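Local coordinates for ABC transporter substrate-binding protein (Rhizobium radiobacter, PDB 6TFX) that binds the opine mannopinic acid as the solute-binding component of an ABC transporter and probably delivers it for import into the cell, at residues L6-A11 / S197-R202; T235-N240 / A465-L470; L301-D306 / E443-I448. One frame throughout, in Å; residues are numbered along the deposited sequence.

Contact 1. Residues L6-A11 / S197-R202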
# COMPACT_ATOMS: atom_id res chain seq x y z
N LEU A 6 9.93 19.22 -12.35
CA LEU A 6 8.96 18.18 -12.71
C LEU A 6 7.61 18.48 -12.08
O LEU A 6 7.53 18.69 -10.88
CB LEU A 6 9.45 16.79 -12.25
CG LEU A 6 8.67 15.57 -12.77
CD1 LEU A 6 9.55 14.35 -12.84
CD2 LEU A 6 7.48 15.24 -11.88
N SER A 7 6.53 18.48 -12.91
CA SER A 7 5.18 18.70 -12.41
C SER A 7 4.43 17.36 -12.57
O SER A 7 4.45 16.76 -13.65
CB SER A 7 4.45 19.80 -13.17
OG SER A 7 5.06 21.05 -12.92
N MET A 8 3.77 16.91 -11.50
CA MET A 8 3.01 15.66 -11.54
C MET A 8 1.62 15.82 -10.95
O MET A 8 1.47 16.50 -9.93
CB MET A 8 3.76 14.50 -10.90
CG MET A 8 4.23 14.75 -9.51
SD MET A 8 5.38 13.44 -8.97
CE MET A 8 4.37 12.02 -9.05
N GLY A 9 0.63 15.22 -11.60
CA GLY A 9 -0.76 15.31 -11.18
C GLY A 9 -1.19 13.97 -10.63
O GLY A 9 -1.01 12.95 -11.30
N VAL A 10 -1.76 13.96 -9.41
CA VAL A 10 -2.13 12.72 -8.73
C VAL A 10 -3.58 12.69 -8.33
O VAL A 10 -4.22 13.74 -8.21
CB VAL A 10 -1.20 12.42 -7.52
CG1 VAL A 10 0.28 12.51 -7.92
CG2 VAL A 10 -1.50 13.35 -6.34
N ALA A 11 -4.10 11.47 -8.10
CA ALA A 11 -5.49 11.25 -7.69
C ALA A 11 -5.55 11.30 -6.17
O ALA A 11 -5.60 10.28 -5.49
CB ALA A 11 -5.99 9.90 -8.19
N SER A 197 15.58 19.98 -9.83
CA SER A 197 15.70 20.97 -8.76
C SER A 197 14.42 21.06 -7.96
O SER A 197 14.47 21.39 -6.77
CB SER A 197 16.03 22.34 -9.36
OG SER A 197 14.97 22.70 -10.23
N LYS A 198 13.27 20.75 -8.59
CA LYS A 198 11.97 20.88 -7.94
C LYS A 198 10.94 19.89 -8.47
O LYS A 198 10.99 19.51 -9.64
CB LYS A 198 11.44 22.33 -8.19
CG LYS A 198 10.32 22.79 -7.26
CD LYS A 198 9.91 24.24 -7.54
CE LYS A 198 8.57 24.30 -8.21
NZ LYS A 198 8.00 25.68 -8.19
N ILE A 199 10.01 19.50 -7.60
CA ILE A 199 8.85 18.68 -7.94
C ILE A 199 7.63 19.47 -7.49
O ILE A 199 7.56 19.86 -6.32
CB ILE A 199 8.85 17.27 -7.30
CG1 ILE A 199 10.12 16.46 -7.68
CG2 ILE A 199 7.56 16.49 -7.67
CD1 ILE A 199 10.33 15.23 -6.76
N SER A 200 6.69 19.70 -8.40
CA SER A 200 5.40 20.33 -8.08
C SER A 200 4.41 19.16 -8.12
O SER A 200 4.12 18.61 -9.19
CB SER A 200 5.04 21.41 -9.09
OG SER A 200 3.76 21.95 -8.77
N TYR A 201 4.00 18.70 -6.93
CA TYR A 201 3.14 17.53 -6.75
C TYR A 201 1.73 18.05 -6.58
O TYR A 201 1.37 18.56 -5.52
CB TYR A 201 3.65 16.78 -5.52
CG TYR A 201 3.00 15.44 -5.27
CD1 TYR A 201 1.87 15.33 -4.46
CD2 TYR A 201 3.56 14.26 -5.76
CE1 TYR A 201 1.31 14.10 -4.16
CE2 TYR A 201 3.02 13.01 -5.44
CZ TYR A 201 1.88 12.94 -4.66
OH TYR A 201 1.33 11.72 -4.34
N ARG A 202 0.96 17.97 -7.66
CA ARG A 202 -0.39 18.55 -7.75
C ARG A 202 -1.52 17.60 -7.42
O ARG A 202 -1.61 16.52 -8.01
CB ARG A 202 -0.61 19.15 -9.15
CG ARG A 202 0.28 20.37 -9.43
CD ARG A 202 -0.09 21.05 -10.74
NE ARG A 202 -1.46 21.57 -10.75
CZ ARG A 202 -2.14 21.88 -11.85
NH1 ARG A 202 -1.59 21.74 -13.04
NH2 ARG A 202 -3.38 22.34 -11.76

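Contact 2. Residues T235-N240 / A465-L470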
# COMPACT_ATOMS: atom_id res chain seq x y z
N THR A 235 -1.89 6.20 -25.01
CA THR A 235 -0.92 5.51 -25.86
C THR A 235 -1.02 5.91 -27.35
O THR A 235 -0.06 5.71 -28.10
CB THR A 235 -1.01 3.99 -25.68
OG1 THR A 235 -2.34 3.56 -25.99
CG2 THR A 235 -0.62 3.53 -24.28
N ALA A 236 -2.17 6.50 -27.76
CA ALA A 236 -2.43 6.98 -29.12
C ALA A 236 -1.48 8.12 -29.52
O ALA A 236 -1.14 8.25 -30.69
CB ALA A 236 -3.87 7.42 -29.26
N ASN A 237 -1.06 8.95 -28.53
CA ASN A 237 -0.11 10.05 -28.78
C ASN A 237 1.31 9.46 -28.70
O ASN A 237 1.68 8.93 -27.64
CB ASN A 237 -0.32 11.20 -27.78
CG ASN A 237 0.56 12.42 -27.98
OD1 ASN A 237 1.60 12.39 -28.63
ND2 ASN A 237 0.15 13.54 -27.40
N PRO A 238 2.12 9.52 -29.79
CA PRO A 238 3.48 8.93 -29.73
C PRO A 238 4.43 9.56 -28.71
O PRO A 238 5.44 8.94 -28.38
CB PRO A 238 4.00 9.09 -31.17
CG PRO A 238 3.21 10.23 -31.73
CD PRO A 238 1.85 10.08 -31.13
N GLU A 239 4.11 10.77 -28.20
CA GLU A 239 4.91 11.50 -27.21
C GLU A 239 4.68 10.98 -25.77
O GLU A 239 5.44 11.31 -24.86
CB GLU A 239 4.56 13.00 -27.24
CG GLU A 239 5.30 13.79 -28.31
CD GLU A 239 5.05 15.29 -28.28
OE1 GLU A 239 4.91 15.85 -27.17
OE2 GLU A 239 5.01 15.91 -29.37
N ASN A 240 3.60 10.24 -25.57
CA ASN A 240 3.24 9.72 -24.24
C ASN A 240 3.74 8.31 -24.06
O ASN A 240 3.79 7.52 -25.01
CB ASN A 240 1.73 9.74 -24.06
CG ASN A 240 1.11 11.12 -24.07
OD1 ASN A 240 1.74 12.13 -23.76
ND2 ASN A 240 -0.16 11.17 -24.40
N ALA A 465 0.96 8.03 -16.68
CA ALA A 465 1.43 8.47 -18.00
C ALA A 465 2.51 9.52 -17.82
O ALA A 465 2.50 10.28 -16.85
CB ALA A 465 0.28 9.06 -18.79
N ARG A 466 3.46 9.55 -18.74
CA ARG A 466 4.52 10.55 -18.71
C ARG A 466 4.85 10.92 -20.14
O ARG A 466 4.49 10.19 -21.07
CB ARG A 466 5.79 10.01 -18.02
CG ARG A 466 6.45 8.84 -18.75
CD ARG A 466 7.77 8.50 -18.12
NE ARG A 466 8.23 7.17 -18.51
CZ ARG A 466 9.08 6.93 -19.50
NH1 ARG A 466 9.53 7.93 -20.25
NH2 ARG A 466 9.45 5.70 -19.78
N LYS A 467 5.54 12.03 -20.31
CA LYS A 467 6.01 12.44 -21.62
C LYS A 467 7.33 11.68 -21.86
O LYS A 467 8.06 11.45 -20.89
CB LYS A 467 6.21 13.97 -21.64
CG LYS A 467 4.90 14.77 -21.51
CD LYS A 467 4.03 14.65 -22.76
CE LYS A 467 2.65 15.22 -22.55
NZ LYS A 467 1.77 14.95 -23.71
N ASN A 468 7.64 11.28 -23.12
CA ASN A 468 8.87 10.51 -23.35
C ASN A 468 10.16 11.34 -23.15
O ASN A 468 11.25 10.78 -23.21
CB ASN A 468 8.87 9.79 -24.71
CG ASN A 468 8.86 10.68 -25.92
OD1 ASN A 468 8.81 11.92 -25.83
ND2 ASN A 468 8.89 10.05 -27.08
N LYS A 469 10.03 12.67 -22.89
CA LYS A 469 11.18 13.53 -22.59
C LYS A 469 11.66 13.25 -21.15
O LYS A 469 12.74 13.69 -20.78
CB LYS A 469 10.81 15.02 -22.75
CG LYS A 469 9.73 15.55 -21.81
CD LYS A 469 9.47 17.04 -22.06
CE LYS A 469 8.14 17.49 -21.51
NZ LYS A 469 7.70 18.76 -22.15
N LEU A 470 10.83 12.58 -20.32
CA LEU A 470 11.22 12.31 -18.94
C LEU A 470 11.86 10.93 -18.88
O LEU A 470 11.31 9.99 -19.45
CB LEU A 470 9.97 12.34 -18.04
CG LEU A 470 10.17 11.95 -16.54
CD1 LEU A 470 11.17 12.87 -15.84
CD2 LEU A 470 8.87 11.99 -15.81

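Contact 3. Residues L301-D306 / E443-I448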
# COMPACT_ATOMS: atom_id res chain seq x y z
N LEU A 301 4.23 -15.29 -2.16
CA LEU A 301 4.69 -16.64 -1.82
C LEU A 301 3.56 -17.18 -0.92
O LEU A 301 3.15 -16.48 0.03
CB LEU A 301 6.00 -16.57 -1.01
CG LEU A 301 6.43 -17.86 -0.31
CD1 LEU A 301 6.76 -18.92 -1.32
CD2 LEU A 301 7.66 -17.63 0.58
N GLY A 302 3.03 -18.37 -1.25
CA GLY A 302 1.93 -18.97 -0.51
C GLY A 302 0.55 -18.74 -1.11
O GLY A 302 -0.46 -19.26 -0.61
N PHE A 303 0.47 -17.97 -2.21
CA PHE A 303 -0.80 -17.72 -2.90
C PHE A 303 -1.47 -19.04 -3.27
O PHE A 303 -0.79 -19.96 -3.77
CB PHE A 303 -0.53 -16.89 -4.17
CG PHE A 303 -1.77 -16.63 -4.98
CD1 PHE A 303 -2.77 -15.77 -4.50
CD2 PHE A 303 -1.96 -17.25 -6.21
CE1 PHE A 303 -3.93 -15.54 -5.25
CE2 PHE A 303 -3.13 -17.02 -6.96
CZ PHE A 303 -4.10 -16.16 -6.46
N ASP A 304 -2.80 -19.12 -3.07
CA ASP A 304 -3.58 -20.32 -3.40
C ASP A 304 -4.38 -20.05 -4.68
O ASP A 304 -5.42 -19.38 -4.62
CB ASP A 304 -4.54 -20.67 -2.25
CG ASP A 304 -5.24 -22.01 -2.40
OD1 ASP A 304 -5.03 -22.69 -3.47
OD2 ASP A 304 -5.96 -22.40 -1.47
N PRO A 305 -3.98 -20.62 -5.83
CA PRO A 305 -4.77 -20.39 -7.06
C PRO A 305 -6.11 -21.12 -7.03
O PRO A 305 -6.93 -20.90 -7.93
CB PRO A 305 -3.89 -20.95 -8.19
CG PRO A 305 -2.59 -21.39 -7.56
CD PRO A 305 -2.80 -21.48 -6.08
N ASP A 306 -6.34 -21.99 -6.03
CA ASP A 306 -7.55 -22.81 -5.93
C ASP A 306 -8.19 -22.67 -4.54
O ASP A 306 -8.62 -23.66 -3.95
CB ASP A 306 -7.21 -24.28 -6.30
CG ASP A 306 -8.36 -25.24 -6.20
OD1 ASP A 306 -9.44 -24.95 -6.78
OD2 ASP A 306 -8.21 -26.28 -5.50
N GLU A 443 -4.28 -23.19 3.40
CA GLU A 443 -5.39 -23.58 4.27
C GLU A 443 -6.06 -22.32 4.85
O GLU A 443 -7.30 -22.24 4.88
CB GLU A 443 -4.88 -24.50 5.39
CG GLU A 443 -5.98 -25.01 6.32
CD GLU A 443 -5.50 -25.87 7.49
OE1 GLU A 443 -4.29 -26.17 7.56
OE2 GLU A 443 -6.35 -26.21 8.34
N ALA A 444 -5.26 -21.31 5.23
CA ALA A 444 -5.83 -20.05 5.76
C ALA A 444 -6.70 -19.39 4.67
O ALA A 444 -7.83 -18.98 4.94
CB ALA A 444 -4.71 -19.11 6.18
N GLN A 445 -6.21 -19.31 3.42
CA GLN A 445 -7.00 -18.68 2.35
C GLN A 445 -8.32 -19.42 2.11
O GLN A 445 -9.36 -18.78 1.98
CB GLN A 445 -6.18 -18.60 1.06
CG GLN A 445 -5.04 -17.58 1.20
CD GLN A 445 -3.97 -17.80 0.15
OE1 GLN A 445 -4.15 -17.48 -1.02
NE2 GLN A 445 -2.84 -18.38 0.57
N LYS A 446 -8.27 -20.78 2.08
CA LYS A 446 -9.48 -21.59 1.87
C LYS A 446 -10.51 -21.32 2.97
O LYS A 446 -11.72 -21.23 2.68
CB LYS A 446 -9.13 -23.08 1.82
CG LYS A 446 -8.40 -23.46 0.54
CD LYS A 446 -8.31 -24.97 0.44
CE LYS A 446 -7.83 -25.42 -0.93
NZ LYS A 446 -6.40 -25.09 -1.13
N LEU A 447 -10.04 -21.18 4.22
CA LEU A 447 -10.97 -20.93 5.33
C LEU A 447 -11.59 -19.55 5.21
O LEU A 447 -12.77 -19.38 5.52
CB LEU A 447 -10.22 -21.02 6.66
CG LEU A 447 -9.79 -22.43 7.09
CD1 LEU A 447 -8.72 -22.37 8.17
CD2 LEU A 447 -10.99 -23.26 7.55
N ILE A 448 -10.78 -18.55 4.83
CA ILE A 448 -11.32 -17.17 4.75
C ILE A 448 -12.32 -17.07 3.59
O ILE A 448 -13.38 -16.44 3.71
CB ILE A 448 -10.16 -16.16 4.59
CG1 ILE A 448 -9.20 -16.23 5.83
CG2 ILE A 448 -10.69 -14.73 4.33
CD1 ILE A 448 -7.80 -15.69 5.58

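Contact 1. Residues L6-A11 / S197-R202
Leu6 to Val10 and Lys198 to Arg202 are neighbouring parallel strands in a mixed sheet of this periplasmic solute-binding protein. They join the N-terminal strand to one about 190 residues later. The two axes approach to 4.7 Å with an angle of 17°. Five backbone hydrogen bonds join them. Leu6 N donates to Lys198 O, and Leu6 O accepts from Ser200 N. Met8 N then donates to Ser200 O, and Met8 O accepts from Arg202 N. Val10 N closes the series on Arg202 O at 2.9 Å. On its other edge, strand 5-10 bonds to strand 221-223.

Leu6, Met8, Ile199 and Tyr201 share one face of the sheet. Met8 SD lies 4.0 Å from Ile199 CG2. It also makes an oblique Met-aromatic contact, with SD 3.8 Å from Tyr201 CD2. Met8 CG sits between its backbone N and carbonyl carbon (chi1 54°), which puts CG 3.8 Å from Tyr201 CD2. Helix 26-35 covers Met8, Val10 and Tyr201, and Tyr201 OH is hydrogen-bonded to Ser27 there.

The Ser7 and Ser200 side chains lie on the other face, with that of Arg202. Ser7 OG is 3.8 Å from Ser200 CB. The Arg202 guanidinium leads away to a salt bridge with Glu218.

Val10 and Tyr201 cross at about a right angle in a CH-pi contact. Val10 CG1 stands over one ring face, 4.0 Å from the centroid of the Tyr201 ring.

Contact 2. Residues T235-N240 / A465-L470
The flat amides of Asn240 and Asn468 meet the opposite segment in different ways. The Asn240 amide is met in its plane, at OD1. Lys467 NZ donates to Asn240 OD1 at 2.8 Å, with a C=O...N angle of 146°. Asn240 ND2 is hydrogen-bonded to Leu234 O at the end of the preceding helix, so both ends of this amide are held. The Asn468 amide offers a face instead. Glu239 O lies over it, 3.6 Å from Asn468 CG.

The backbones meet where strand 240-255 begins and strand 454-467 ends. Asn240 and Lys467 form an antiparallel non-hydrogen-bonded pair, with their CA atoms 4.7 Å apart. Next to it, Asn468 N donates to Glu239 O at 2.8 Å. A type I turn flanks the pair in each segment, Asn237 to Asn240 and Lys467 to Leu470. The first also holds an Asx turn, in which Asn237 OD1 accepts from Glu239 N at 3.0 Å, the donor standing above the amide plane.

The Lys467 chain bends at chi2 (-70°) and runs beside the Asn240 side chain, both pointing the same way. Lys467 also makes a cation-pi contact with Phe214 of helix 207-215. Glu239 OE1 stays 4.8 Å from Lys467 NZ, too far for a salt bridge.

Contact 3. Residues L301-D306 / E443-I448
One torsion starts Gln445 toward the loop, and another sets the Asp304 carboxylate toward Lys446. Gln445 CG is anti to its carbonyl carbon (chi1 -70°), and the chain beyond is extended, carrying the amide across. Asp304 CG is anti to its backbone N (chi1 -171°). The contact joins helix 434-450 to the loop between strand 289-291 and helix 314-323, with an Asx turn at Asp304.

Gln445 NE2 donates to Gly302 O at 2.8 Å. The acceptor lies in the Gln445 amide plane, whereas the donor stands above the Gly302 carbonyl plane. Gln445 OE1 accepts from Asp304 N at 3.0 Å. Each end of this buried amide has a second partner: NE2 bonds to Trp441 O, one turn back in the helix, and OE1 to Ser294 OG. These bonds fix the amide's rotation. Gly302 has positive phi, at backbone angles that call for glycine.

Asp304 uses both carboxylate oxygens. OD1 accepts from Asp306 N, 3.0 Å away and above the carboxylate plane, which closes the Asx turn. The Lys446 side chain crosses Asp304 at about a right angle and bends at chi4. Its charged end completes a salt bridge: Lys446 NZ meets Asp304 OD2 on the syn side at 2.7 Å.

Contact 1 is the buried one, contact 2 lies at the surface, and contact 3 is partly buried. Contacts 1 and 2 belong to the same mixed sheet, and strand 221-223 lies between strands 5-10 and 454-467. They touch where Leu6 CD1 packs on Leu470 CD1 at 3.7 Å. Contact 3 is about 40 Å from either, centre to centre, and across the chain's centre from contact 1. Its helix 434-450 directly precedes strand 454-467 of contact 2. The chemistry follows the place. Contact 1 combines regular backbone bonds with apolar and aromatic packing. Contact 2 has a short strand pairing and a hydrogen bond from lysine to an asparagine side-chain oxygen. Contact 3 relies on side chains alone from its helix.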